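Long-range contacts in NMB1025 protein (Neisseria meningitidis serogroup B, PDB 3KJJ), which is of unknown function but belongs to the YjgF (RutC) family, whose members are typically trimers, some of them enamine/imine deaminases: residues 65-71 with 96-101; 75-80 with 110-114; 42-48 with 83-88. All coordinates share one frame; numbering follows the deposited sequence. Where two conformers were deposited one is given.

Contact 1 of 3, residues 65-71 with 96-101; sequences KAHVLDA and RTPARA
The strand that starts at V68 and the strand that starts at A99 run side by side in the same direction, their axes 13° apart, with D70 level with A99 and A71 with R100. Three backbone hydrogen bonds join them: A99 N to L69 O, A71 N to A99 O and A101 N to A71 O. This is the parallel strand pair of a beta-alpha-beta unit, whose helix 81-91 lies over A71 and P98 through W88. Where the strands part, two waters link R96 O to K65 O and to V68 O, and P98 lays its CB 3.5 Å from V68 CG1. Further out, R96 folds back through a bend at chi3 (54°) and grips A66 O side-on, NE at 2.8 Å and NH2 at 3.0 Å. That oxygen lies in the guanidinium plane, and NE meets it on a lone pair in the carbonyl plane. NH2 of R96 also sits above one face of the H67 ring, 3.7 Å from H67 NE2, the two planes 42° apart; H67 ND1 is held by D64. With two nitrogens on one carbonyl oxygen, the guanidinium cannot readily rotate, and its positive charge probably polarises the A66 carbonyl.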
ATOM      1  N   LYS B  65       7.892  16.736  -0.151  1.00 12.69           N
ATOM      2  CA  LYS B  65       7.523  16.003   1.067  1.00 16.65           C
ATOM      3  C   LYS B  65       6.285  16.587   1.753  1.00 15.14           C
ATOM      4  O   LYS B  65       5.523  15.864   2.390  1.00 17.83           O
ATOM      5  CB  LYS B  65       8.733  15.894   2.022  1.00 13.99           C
ATOM      6  CG  LYS B  65       9.130  17.177   2.746  1.00 15.80           C
ATOM      7  CD  LYS B  65      10.613  17.200   3.100  1.00  9.95           C
ATOM      8  CE  LYS B  65      10.931  18.391   4.000  1.00 16.98           C
ATOM      9  NZ  LYS B  65      12.251  18.254   4.689  1.00 18.98           N
ATOM     10  N   ALA B  66       6.067  17.889   1.576  1.00 16.30           N
ATOM     11  CA  ALA B  66       4.889  18.572   2.118  1.00 16.83           C
ATOM     12  C   ALA B  66       3.638  18.232   1.309  1.00 15.23           C
ATOM     13  O   ALA B  66       2.563  18.747   1.574  1.00 13.69           O
ATOM     14  CB  ALA B  66       5.123  20.081   2.136  1.00 20.29           C
ATOM     15  N   HIS B  67       3.793  17.363   0.314  1.00 16.30           N
ATOM     16  CA  HIS B  67       2.673  16.913  -0.506  1.00 15.92           C
ATOM     17  C   HIS B  67       2.611  15.400  -0.613  1.00 17.14           C
ATOM     18  O   HIS B  67       2.053  14.868  -1.570  1.00 13.24           O
ATOM     19  CB  HIS B  67       2.717  17.567  -1.892  1.00 14.12           C
ATOM     20  CG  HIS B  67       2.461  19.041  -1.859  1.00 14.03           C
ATOM     21  ND1 HIS B  67       3.442  19.954  -1.539  1.00 17.14           N
ATOM     22  CD2 HIS B  67       1.333  19.756  -2.075  1.00 19.96           C
ATOM     23  CE1 HIS B  67       2.929  21.172  -1.565  1.00 24.98           C
ATOM     24  NE2 HIS B  67       1.652  21.080  -1.888  1.00 20.35           N
ATOM     25  N   VAL B  68       3.183  14.723   0.384  1.00 16.87           N
ATOM     26  CA  VAL B  68       3.051  13.274   0.552  1.00 14.21           C
ATOM     27  C   VAL B  68       1.715  12.916   1.197  1.00 14.67           C
ATOM     28  O   VAL B  68       1.334  13.457   2.240  1.00 15.95           O
ATOM     29  CB  VAL B  68       4.191  12.705   1.427  1.00 11.58           C
ATOM     30  CG1 VAL B  68       3.922  11.238   1.792  1.00 12.00           C
ATOM     31  CG2 VAL B  68       5.501  12.843   0.710  1.00 12.55           C
ATOM     32  N   LEU B  69       1.015  11.985   0.573  1.00 13.41           N
ATOM     33  CA  LEU B  69      -0.262  11.530   1.067  1.00 13.01           C
ATOM     34  C   LEU B  69      -0.099  10.411   2.089  1.00 14.33           C
ATOM     35  O   LEU B  69      -0.721  10.437   3.152  1.00 14.52           O
ATOM     36  CB  LEU B  69      -1.139  11.073  -0.086  1.00 14.18           C
ATOM     37  CG  LEU B  69      -1.595  12.180  -1.051  1.00 21.28           C
ATOM     38  CD1 LEU B  69      -2.468  11.592  -2.143  1.00 19.17           C
ATOM     39  CD2 LEU B  69      -2.328  13.313  -0.311  1.00 18.03           C
ATOM     40  N   ASP B  70       0.761   9.450   1.765  1.00 12.55           N
ATOM     41  CA  ASP B  70       0.835   8.209   2.510  1.00 17.67           C
ATOM     42  C   ASP B  70       2.262   7.672   2.445  1.00 17.93           C
ATOM     43  O   ASP B  70       2.945   7.801   1.423  1.00 16.91           O
ATOM     44  CB  ASP B  70      -0.182   7.212   1.921  1.00 19.16           C
ATOM     45  CG  ASP B  70      -0.229   5.878   2.664  1.00 28.12           C
ATOM     46  OD1 ASP B  70      -0.841   5.814   3.752  1.00 30.17           O
ATOM     47  OD2 ASP B  70       0.310   4.881   2.128  1.00 28.95           O
ATOM     48  N   ALA B  71       2.703   7.081   3.549  1.00 15.52           N
ATOM     49  CA  ALA B  71       4.018   6.474   3.618  1.00 15.15           C
ATOM     50  C   ALA B  71       3.899   5.149   4.361  1.00 15.22           C
ATOM     51  O   ALA B  71       3.318   5.092   5.441  1.00 14.47           O
ATOM     52  CB  ALA B  71       4.984   7.401   4.351  1.00 11.01           C
ATOM     53  N   ARG B  96       1.811  19.089   8.014  1.00 13.77           N
ATOM     54  CA  ARG B  96       1.510  18.435   6.740  1.00 11.47           C
ATOM     55  C   ARG B  96       2.101  17.033   6.726  1.00 13.65           C
ATOM     56  O   ARG B  96       2.660  16.590   5.730  1.00 14.34           O
ATOM     57  CB  ARG B  96       2.059  19.268   5.578  1.00 12.78           C
ATOM     58  CG  ARG B  96       1.613  20.720   5.609  1.00 12.66           C
ATOM     59  CD  ARG B  96       1.968  21.425   4.321  1.00 16.05           C
ATOM     60  NE  ARG B  96       1.460  20.718   3.147  1.00 15.73           N
ATOM     61  CZ  ARG B  96       0.405  21.095   2.434  1.00 20.48           C
ATOM     62  NH1 ARG B  96      -0.279  22.182   2.781  1.00 19.57           N
ATOM     63  NH2 ARG B  96       0.040  20.384   1.367  1.00 17.96           N
ATOM     64  N   THR B  97       1.968  16.335   7.847  1.00 16.08           N
ATOM     65  CA  THR B  97       2.529  14.999   7.990  1.00 15.39           C
ATOM     66  C   THR B  97       1.574  13.969   7.349  1.00 14.52           C
ATOM     67  O   THR B  97       0.349  14.112   7.434  1.00 16.46           O
ATOM     68  CB  THR B  97       2.803  14.675   9.467  1.00 12.63           C
ATOM     69  OG1 THR B  97       1.575  14.718  10.197  1.00 17.27           O
ATOM     70  CG2 THR B  97       3.767  15.700  10.072  1.00 15.05           C
ATOM     71  N   PRO B  98       2.131  12.954   6.667  1.00 12.01           N
ATOM     72  CA  PRO B  98       1.296  12.036   5.889  1.00 12.64           C
ATOM     73  C   PRO B  98       0.640  10.920   6.704  1.00 13.88           C
ATOM     74  O   PRO B  98       1.038  10.667   7.851  1.00 12.77           O
ATOM     75  CB  PRO B  98       2.293  11.436   4.893  1.00 11.75           C
ATOM     76  CG  PRO B  98       3.571  11.414   5.652  1.00 12.41           C
ATOM     77  CD  PRO B  98       3.573  12.672   6.484  1.00 11.70           C
ATOM     78  N   ALA B  99      -0.367  10.269   6.116  1.00 12.82           N
ATOM     79  CA  ALA B  99      -0.844   8.972   6.623  1.00 13.81           C
ATOM     80  C   ALA B  99       0.369   8.051   6.637  1.00 15.11           C
ATOM     81  O   ALA B  99       1.175   8.065   5.699  1.00 13.82           O
ATOM     82  CB  ALA B  99      -1.929   8.400   5.740  1.00 13.78           C
ATOM     83  N   ARG B 100       0.525   7.280   7.703  1.00 16.39           N
ATOM     84  CA  ARG B 100       1.735   6.475   7.861  1.00 17.86           C
ATOM     85  C   ARG B 100       1.395   5.125   8.470  1.00 11.17           C
ATOM     86  O   ARG B 100       0.479   5.013   9.277  1.00 12.61           O
ATOM     87  CB  ARG B 100       2.747   7.201   8.751  1.00 18.86           C
ATOM     88  CG  ARG B 100       4.176   6.729   8.584  1.00 19.88           C
ATOM     89  CD  ARG B 100       5.118   7.355   9.598  1.00 19.13           C
ATOM     90  NE  ARG B 100       5.200   6.565  10.822  1.00 18.23           N
ATOM     91  CZ  ARG B 100       6.263   6.490  11.618  1.00 17.57           C
ATOM     92  NH1 ARG B 100       7.391   7.146  11.335  1.00 18.37           N
ATOM     93  NH2 ARG B 100       6.201   5.724  12.696  1.00 20.26           N
ATOM     94  N   ALA B 101       2.116   4.101   8.041  1.00 13.78           N
ATOM     95  CA  ALA B 101       2.070   2.803   8.697  1.00 12.58           C
ATOM     96  C   ALA B 101       3.493   2.275   8.799  1.00 13.51           C
ATOM     97  O   ALA B 101       4.326   2.520   7.924  1.00 15.86           O
ATOM     98  CB  ALA B 101       1.163   1.841   7.932  1.00 11.74           C
TER
HETATM   99  O   HOH W   1       5.431  15.822   5.133  1.00 15.52           O
HETATM  100  O   HOH W   2       1.900  16.086   2.969  1.00 14.60           O

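Contact 2 of 3, residues 75-80 with 110-114; sequences LRDMGD and PEWRV
Two arginines meet the other segment in unlike ways: R113, in the conformer given, one of two deposited, presents the edge of its guanidinium to a carboxylate, while R76 lays a face of its own over the carbonyl oxygen of P110. D80 OD2 lies in the R113 guanidinium plane, 2.8 Å from R113 NE along a bond of 162°, met on its syn side. A weak second bond from R113 NH1 goes to the same oxygen, so one carboxylate oxygen takes this conformer's whole salt bridge, with the two planes 76° apart. R76 stretches out, CG anti to the backbone N (chi1 173°), until P110 O stands 3.3 Å from R76 NE, at an angle too poor for a hydrogen bond. Its NH1 reaches W112 O through a water. These loops leave and enter two antiparallel neighbours of the sheet, strands 68-75 and 114-121, and L75 and V114 form a non-hydrogen-bonded pair where they meet. There L75 CD2 touches V114 CG2 at 3.8 Å, the side chains side by side. R113 O accepts from R76 N at 3.2 Å, the donor well above the carbonyl plane. D77 OD2 closes an Asx turn by accepting from G79 N at 2.8 Å.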
ATOM      1  N   LEU B  75      10.522  -1.926   8.231  1.00 16.50           N
ATOM      2  CA  LEU B  75      11.804  -2.124   8.907  1.00 18.24           C
ATOM      3  C   LEU B  75      12.104  -3.606   8.955  1.00 19.95           C
ATOM      4  O   LEU B  75      11.197  -4.413   9.150  1.00 18.74           O
ATOM      5  CB  LEU B  75      11.777  -1.565  10.333  1.00 17.92           C
ATOM      6  CG  LEU B  75      11.622  -0.056  10.515  1.00 21.45           C
ATOM      7  CD1 LEU B  75      11.308   0.245  11.984  1.00 19.01           C
ATOM      8  CD2 LEU B  75      12.879   0.695  10.065  1.00 14.75           C
ATOM      9  N   ARG B  76      13.377  -3.953   8.786  1.00 20.11           N
ATOM     10  CA  ARG B  76      13.838  -5.325   8.909  1.00 19.03           C
ATOM     11  C   ARG B  76      13.658  -5.822  10.346  1.00 18.33           C
ATOM     12  O   ARG B  76      13.349  -6.996  10.588  1.00 19.84           O
ATOM     13  CB  ARG B  76      15.308  -5.427   8.492  1.00 19.76           C
ATOM     14  CG  ARG B  76      15.910  -6.802   8.752  1.00 18.08           C
ATOM     15  CD  ARG B  76      17.402  -6.858   8.481  1.00 20.80           C
ATOM     16  NE  ARG B  76      17.896  -8.227   8.615  1.00 21.01           N
ATOM     17  CZ  ARG B  76      17.716  -9.193   7.717  1.00 20.69           C
ATOM     18  NH1 ARG B  76      17.057  -8.956   6.592  1.00 11.87           N
ATOM     19  NH2 ARG B  76      18.214 -10.404   7.934  1.00 19.76           N
ATOM     20  N   ASP B  77      13.836  -4.899  11.279  1.00 16.55           N
ATOM     21  CA  ASP B  77      13.853  -5.185  12.688  1.00 17.88           C
ATOM     22  C   ASP B  77      13.176  -4.034  13.456  1.00 17.40           C
ATOM     23  O   ASP B  77      13.723  -2.944  13.536  1.00 16.42           O
ATOM     24  CB  ASP B  77      15.316  -5.368  13.129  1.00 17.38           C
ATOM     25  CG  ASP B  77      15.437  -5.882  14.544  1.00 21.77           C
ATOM     26  OD1 ASP B  77      16.295  -6.746  14.807  1.00 25.91           O
ATOM     27  OD2 ASP B  77      14.671  -5.416  15.401  1.00 22.84           O
HETATM   28  N   MSE B  78      11.992  -4.289  14.020  1.00 18.47           N
HETATM   29  CA  MSE B  78      11.225  -3.264  14.759  1.00 20.45           C
HETATM   30  C   MSE B  78      11.981  -2.689  15.963  1.00 20.28           C
HETATM   31  O   MSE B  78      11.568  -1.690  16.544  1.00 19.84           O
HETATM   32  CB  MSE B  78       9.834  -3.787  15.171  1.00 21.43           C
HETATM   33  CG  MSE B  78       8.845  -2.709  15.725  1.00 30.14           C
HETATM   34 SE   MSE B  78       8.289  -1.301  14.432  1.00 30.42          SE
HETATM   35  CE  MSE B  78       7.674  -2.492  13.050  1.00 17.26           C
ATOM     36  N   GLY B  79      13.102  -3.311  16.323  1.00 21.48           N
ATOM     37  CA  GLY B  79      14.025  -2.717  17.287  1.00 22.56           C
ATOM     38  C   GLY B  79      14.585  -1.365  16.849  1.00 22.04           C
ATOM     39  O   GLY B  79      15.111  -0.619  17.670  1.00 21.64           O
ATOM     40  N   ASP B  80      14.461  -1.043  15.562  1.00 22.00           N
ATOM     41  CA  ASP B  80      15.017   0.203  15.006  1.00 21.44           C
ATOM     42  C   ASP B  80      13.972   1.313  14.880  1.00 22.11           C
ATOM     43  O   ASP B  80      14.232   2.343  14.249  1.00 21.75           O
ATOM     44  CB  ASP B  80      15.634  -0.050  13.623  1.00 21.44           C
ATOM     45  CG  ASP B  80      16.906  -0.888  13.681  1.00 29.28           C
ATOM     46  OD1 ASP B  80      17.626  -0.838  14.696  1.00 26.95           O
ATOM     47  OD2 ASP B  80      17.196  -1.582  12.684  1.00 32.74           O
ATOM     48  N   PRO B 110      19.835  -8.384   3.082  1.00 21.99           N
ATOM     49  CA  PRO B 110      19.909  -8.495   4.538  1.00 21.16           C
ATOM     50  C   PRO B 110      20.389  -7.226   5.247  1.00 22.13           C
ATOM     51  O   PRO B 110      19.930  -6.942   6.345  1.00 21.20           O
ATOM     52  CB  PRO B 110      20.893  -9.657   4.765  1.00 23.51           C
ATOM     53  CG  PRO B 110      21.611  -9.834   3.453  1.00 25.47           C
ATOM     54  CD  PRO B 110      20.620  -9.436   2.408  1.00 20.53           C
ATOM     55  N   GLU B 111      21.289  -6.468   4.616  1.00 23.37           N
ATOM     56  CA  GLU B 111      21.835  -5.259   5.231  1.00 21.97           C
ATOM     57  C   GLU B 111      20.926  -4.023   5.145  1.00 19.76           C
ATOM     58  O   GLU B 111      21.211  -3.013   5.787  1.00 19.74           O
ATOM     59  CB  GLU B 111      23.251  -4.940   4.720  1.00 21.90           C
ATOM     60  CG  GLU B 111      23.473  -5.121   3.227  1.00 29.59           C
ATOM     61  CD  GLU B 111      23.729  -6.569   2.818  1.00 30.54           C
ATOM     62  OE1 GLU B 111      22.974  -7.073   1.972  1.00 29.68           O
ATOM     63  OE2 GLU B 111      24.677  -7.207   3.332  1.00 37.74           O
ATOM     64  N   TRP B 112      19.849  -4.102   4.361  1.00 19.69           N
ATOM     65  CA  TRP B 112      18.846  -3.029   4.331  1.00 19.23           C
ATOM     66  C   TRP B 112      17.952  -3.105   5.558  1.00 20.14           C
ATOM     67  O   TRP B 112      17.296  -4.117   5.802  1.00 22.35           O
ATOM     68  CB  TRP B 112      17.975  -3.098   3.078  1.00 21.32           C
ATOM     69  CG  TRP B 112      18.686  -2.900   1.766  1.00 19.71           C
ATOM     70  CD1 TRP B 112      19.940  -2.391   1.558  1.00 23.22           C
ATOM     71  CD2 TRP B 112      18.140  -3.164   0.468  1.00 21.38           C
ATOM     72  NE1 TRP B 112      20.218  -2.353   0.211  1.00 20.13           N
ATOM     73  CE2 TRP B 112      19.127  -2.814  -0.480  1.00 22.97           C
ATOM     74  CE3 TRP B 112      16.913  -3.678   0.016  1.00 22.53           C
ATOM     75  CZ2 TRP B 112      18.928  -2.964  -1.859  1.00 21.34           C
ATOM     76  CZ3 TRP B 112      16.710  -3.814  -1.354  1.00 23.49           C
ATOM     77  CH2 TRP B 112      17.718  -3.461  -2.276  1.00 22.73           C
ATOM     78  N   ARG B 113      17.906  -2.013   6.311  1.00 18.59           N
ATOM     79  CA  ARG B 113      17.173  -1.969   7.572  0.50 18.83           C
ATOM     80  C   ARG B 113      15.854  -1.209   7.441  1.00 17.83           C
ATOM     81  O   ARG B 113      15.006  -1.260   8.344  1.00 18.21           O
ATOM     82  CB  ARG B 113      18.052  -1.352   8.665  0.50 19.31           C
ATOM     83  CG  ARG B 113      19.454  -1.951   8.729  0.50 20.14           C
ATOM     84  CD  ARG B 113      20.012  -1.904  10.125  0.50 23.87           C
ATOM     85  NE  ARG B 113      19.185  -2.663  11.058  0.50 19.01           N
ATOM     86  CZ  ARG B 113      19.410  -3.927  11.398  0.50 21.19           C
ATOM     87  NH1 ARG B 113      18.609  -4.529  12.264  0.50 18.62           N
ATOM     88  NH2 ARG B 113      20.443  -4.581  10.885  0.50 18.92           N
ATOM     89  N   VAL B 114      15.687  -0.510   6.309  1.00 16.62           N
ATOM     90  CA  VAL B 114      14.494   0.312   6.055  1.00 15.02           C
ATOM     91  C   VAL B 114      14.189   0.464   4.558  1.00 16.21           C
ATOM     92  O   VAL B 114      15.091   0.495   3.719  1.00 16.53           O
ATOM     93  CB  VAL B 114      14.593   1.713   6.757  1.00 16.75           C
ATOM     94  CG1 VAL B 114      15.765   2.550   6.178  1.00  9.51           C
ATOM     95  CG2 VAL B 114      13.263   2.478   6.694  1.00 12.26           C
TER
HETATM   96  O   HOH W   3      16.503  -6.600   5.188  1.00 15.94           O
HETATM   97  O   HOH W   4      15.599  -2.569  10.763  1.00 16.10           O

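Contact 3 of 3, residues 42-48 with 83-88; sequences TAAEQTA and EMNGVW
The carboxylate of E83 is the flat group that works across this contact: A44 N approaches OE2 of E83 from above the carboxylate plane, about 50° out of it, at 3.2 Å and with a nearly straight N-H. Over the same face lies the methyl of A43, its CB 3.7 Å from E83 CD, while A44 CB sits at the edge, 3.4 Å from E83 OE2. The glutamate gets there with CG anti to its own backbone N (chi1 -170°) and an extended chain beyond, which carries the acid across to the first turn of the other helix. An amide in that turn has no carbonyl four residues back within the helix to bond to, and the helix dipole there would probably favour a negative charge. T42, at the N-cap, serves the same turn from within: T42 OG1 accepts from E45 N at 3.0 Å, and with the weak return bond from T42 N to E45 OE1 this makes a capping box.

One turn further on the contact becomes apolar. V87 spreads its two methyls, CG2 lying 3.8 Å from A44 CB and CG1 3.9 Å from T47 CG2. The hydroxyl of T47 is turned back to A43 O, which T47 N also reaches, from the opposite face of that carbonyl. M84, a selenomethionine, crosses T47 at about a right angle, its CG 3.5 Å from T47 OG1.

The helix segments cross at -38° with their axes 8.2 Å apart. Both helices lie against the sheet: T47 meets V114 of strand 114-121, M84 reaches I73, L75 and I116, and W88 packs on I73 while its NE1 bonds to R19 O of the second subunit.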
ATOM      1  N   THR B  42      23.688   2.246   9.833  1.00 30.45           N
ATOM      2  CA  THR B  42      22.713   2.323  10.928  1.00 28.97           C
ATOM      3  C   THR B  42      21.312   2.647  10.407  1.00 27.35           C
ATOM      4  O   THR B  42      21.151   3.162   9.290  1.00 19.72           O
ATOM      5  CB  THR B  42      23.107   3.390  11.993  1.00 30.45           C
ATOM      6  OG1 THR B  42      22.949   4.706  11.446  1.00 30.73           O
ATOM      7  CG2 THR B  42      24.553   3.202  12.472  1.00 28.58           C
ATOM      8  N   ALA B  43      20.302   2.364  11.229  1.00 24.15           N
ATOM      9  CA  ALA B  43      18.923   2.691  10.878  1.00 23.22           C
ATOM     10  C   ALA B  43      18.788   4.171  10.534  1.00 21.97           C
ATOM     11  O   ALA B  43      18.185   4.518   9.519  1.00 23.99           O
ATOM     12  CB  ALA B  43      17.966   2.300  12.003  1.00 21.03           C
ATOM     13  N   ALA B  44      19.374   5.030  11.368  1.00 24.63           N
ATOM     14  CA  ALA B  44      19.327   6.481  11.183  1.00 24.66           C
ATOM     15  C   ALA B  44      20.011   6.919   9.888  1.00 24.20           C
ATOM     16  O   ALA B  44      19.495   7.780   9.169  1.00 19.90           O
ATOM     17  CB  ALA B  44      19.961   7.189  12.369  1.00 24.16           C
ATOM     18  N   GLU B  45      21.172   6.329   9.611  1.00 22.72           N
ATOM     19  CA  GLU B  45      21.939   6.651   8.407  1.00 22.76           C
ATOM     20  C   GLU B  45      21.172   6.219   7.161  1.00 18.65           C
ATOM     21  O   GLU B  45      21.066   6.970   6.205  1.00 16.82           O
ATOM     22  CB  GLU B  45      23.328   6.004   8.451  1.00 24.06           C
ATOM     23  CG  GLU B  45      24.306   6.705   9.402  1.00 31.87           C
ATOM     24  CD  GLU B  45      25.524   5.851   9.773  1.00 35.72           C
ATOM     25  OE1 GLU B  45      25.760   4.798   9.137  1.00 34.02           O
ATOM     26  OE2 GLU B  45      26.252   6.242  10.713  1.00 36.71           O
ATOM     27  N   GLN B  46      20.613   5.017   7.196  1.00 18.20           N
ATOM     28  CA  GLN B  46      19.854   4.496   6.069  1.00 18.66           C
ATOM     29  C   GLN B  46      18.537   5.240   5.867  1.00 16.92           C
ATOM     30  O   GLN B  46      18.151   5.518   4.726  1.00 18.88           O
ATOM     31  CB  GLN B  46      19.637   2.990   6.216  1.00 16.84           C
ATOM     32  CG  GLN B  46      20.932   2.205   5.986  1.00 21.29           C
ATOM     33  CD  GLN B  46      20.717   0.711   5.978  1.00 21.75           C
ATOM     34  OE1 GLN B  46      19.610   0.233   6.223  1.00 17.25           O
ATOM     35  NE2 GLN B  46      21.776  -0.039   5.683  1.00 22.30           N
ATOM     36  N   THR B  47      17.877   5.597   6.969  1.00 16.03           N
ATOM     37  CA  THR B  47      16.622   6.348   6.896  1.00 16.58           C
ATOM     38  C   THR B  47      16.895   7.697   6.212  1.00 15.14           C
ATOM     39  O   THR B  47      16.145   8.098   5.318  1.00 17.38           O
ATOM     40  CB  THR B  47      15.927   6.509   8.288  1.00 17.14           C
ATOM     41  OG1 THR B  47      15.652   5.213   8.854  1.00 18.95           O
ATOM     42  CG2 THR B  47      14.602   7.262   8.158  1.00 22.02           C
ATOM     43  N   ALA B  48      17.978   8.367   6.620  1.00 17.87           N
ATOM     44  CA  ALA B  48      18.376   9.649   6.032  1.00 18.87           C
ATOM     45  C   ALA B  48      18.562   9.529   4.523  1.00 17.32           C
ATOM     46  O   ALA B  48      18.043  10.348   3.772  1.00 18.15           O
ATOM     47  CB  ALA B  48      19.652  10.180   6.677  1.00 17.99           C
ATOM     48  N   GLU B  83      14.889   4.863  16.363  1.00 19.27           N
ATOM     49  CA  GLU B  83      15.980   5.423  15.568  1.00 20.52           C
ATOM     50  C   GLU B  83      15.484   5.950  14.226  1.00 18.09           C
ATOM     51  O   GLU B  83      15.877   7.046  13.806  1.00 19.49           O
ATOM     52  CB  GLU B  83      17.100   4.400  15.345  1.00 20.72           C
ATOM     53  CG  GLU B  83      18.374   4.991  14.740  1.00 25.07           C
ATOM     54  CD  GLU B  83      19.581   4.060  14.823  1.00 28.51           C
ATOM     55  OE1 GLU B  83      19.480   2.999  15.469  1.00 28.50           O
ATOM     56  OE2 GLU B  83      20.632   4.390  14.233  1.00 27.56           O
HETATM   57  N   MSE B  84      14.640   5.159  13.563  1.00 17.67           N
HETATM   58  CA  MSE B  84      14.024   5.556  12.290  1.00 19.75           C
HETATM   59  C   MSE B  84      13.192   6.809  12.525  1.00 20.27           C
HETATM   60  O   MSE B  84      13.420   7.825  11.863  1.00 21.55           O
HETATM   61  CB  MSE B  84      13.186   4.412  11.698  1.00 19.86           C
HETATM   62  CG  MSE B  84      12.523   4.702  10.334  1.00 17.32           C
HETATM   63 SE   MSE B  84      10.897   5.825  10.462  1.00 24.12          SE
HETATM   64  CE  MSE B  84      10.853   6.395   8.611  1.00 29.16           C
ATOM     65  N   ASN B  85      12.274   6.735  13.496  1.00 20.23           N
ATOM     66  CA  ASN B  85      11.399   7.853  13.895  1.00 20.15           C
ATOM     67  C   ASN B  85      12.109   9.174  14.132  1.00 19.47           C
ATOM     68  O   ASN B  85      11.611  10.217  13.726  1.00 19.05           O
ATOM     69  CB  ASN B  85      10.583   7.497  15.151  1.00 19.71           C
ATOM     70  CG  ASN B  85       9.465   6.515  14.866  1.00 19.46           C
ATOM     71  OD1 ASN B  85       9.052   6.339  13.724  1.00 17.50           O
ATOM     72  ND2 ASN B  85       8.975   5.865  15.908  1.00 17.86           N
ATOM     73  N   GLY B  86      13.268   9.128  14.786  1.00 17.49           N
ATOM     74  CA  GLY B  86      14.047  10.341  15.052  1.00 18.61           C
ATOM     75  C   GLY B  86      14.409  11.093  13.784  1.00 18.44           C
ATOM     76  O   GLY B  86      14.370  12.328  13.753  1.00 17.57           O
ATOM     77  N   VAL B  87      14.729  10.347  12.727  1.00 17.70           N
ATOM     78  CA  VAL B  87      15.094  10.943  11.460  1.00 16.27           C
ATOM     79  C   VAL B  87      13.831  11.371  10.698  1.00 16.93           C
ATOM     80  O   VAL B  87      13.760  12.493  10.194  1.00 20.64           O
ATOM     81  CB  VAL B  87      16.034  10.017  10.650  1.00 16.82           C
ATOM     82  CG1 VAL B  87      16.317  10.591   9.260  1.00 13.11           C
ATOM     83  CG2 VAL B  87      17.340   9.805  11.434  1.00 12.36           C
ATOM     84  N   TRP B  88      12.845  10.478  10.640  1.00 17.60           N
ATOM     85  CA  TRP B  88      11.538  10.768  10.046  1.00 20.38           C
ATOM     86  C   TRP B  88      10.900  12.021  10.635  1.00 18.48           C
ATOM     87  O   TRP B  88      10.497  12.910   9.888  1.00 20.31           O
ATOM     88  CB  TRP B  88      10.605   9.566  10.224  1.00 20.21           C
ATOM     89  CG  TRP B  88       9.183   9.801   9.830  1.00 17.44           C
ATOM     90  CD1 TRP B  88       8.174  10.215  10.639  1.00 18.55           C
ATOM     91  CD2 TRP B  88       8.605   9.606   8.530  1.00 13.89           C
ATOM     92  NE1 TRP B  88       7.001  10.300   9.927  1.00 19.39           N
ATOM     93  CE2 TRP B  88       7.239   9.939   8.629  1.00 20.30           C
ATOM     94  CE3 TRP B  88       9.118   9.211   7.292  1.00 15.53           C
ATOM     95  CZ2 TRP B  88       6.365   9.869   7.535  1.00 15.35           C
ATOM     96  CZ3 TRP B  88       8.250   9.144   6.200  1.00 18.08           C
ATOM     97  CH2 TRP B  88       6.890   9.475   6.334  1.00 20.49           C
TER

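Contact 1 is the most buried of the three; contacts 2 and 3 are partly buried and lie farther from the centre of the chain. Contact 1 pairs strands by backbone bonds, with waters and an arginine at its end; contact 2 holds loops by a salt bridge and waters, and contact 3 joins helices by methyl packing and one glutamate. Strand 68-75 runs from contact 1 to contact 2, and helix 81-91 ties contact 3 to contact 1 through W88 and through N85, which accepts from R100. Q46 joins contacts 2 and 3 by bonding to E111 and R113. Most of contact 1 lies along the second subunit; contact 3 reaches it through W88 and N85.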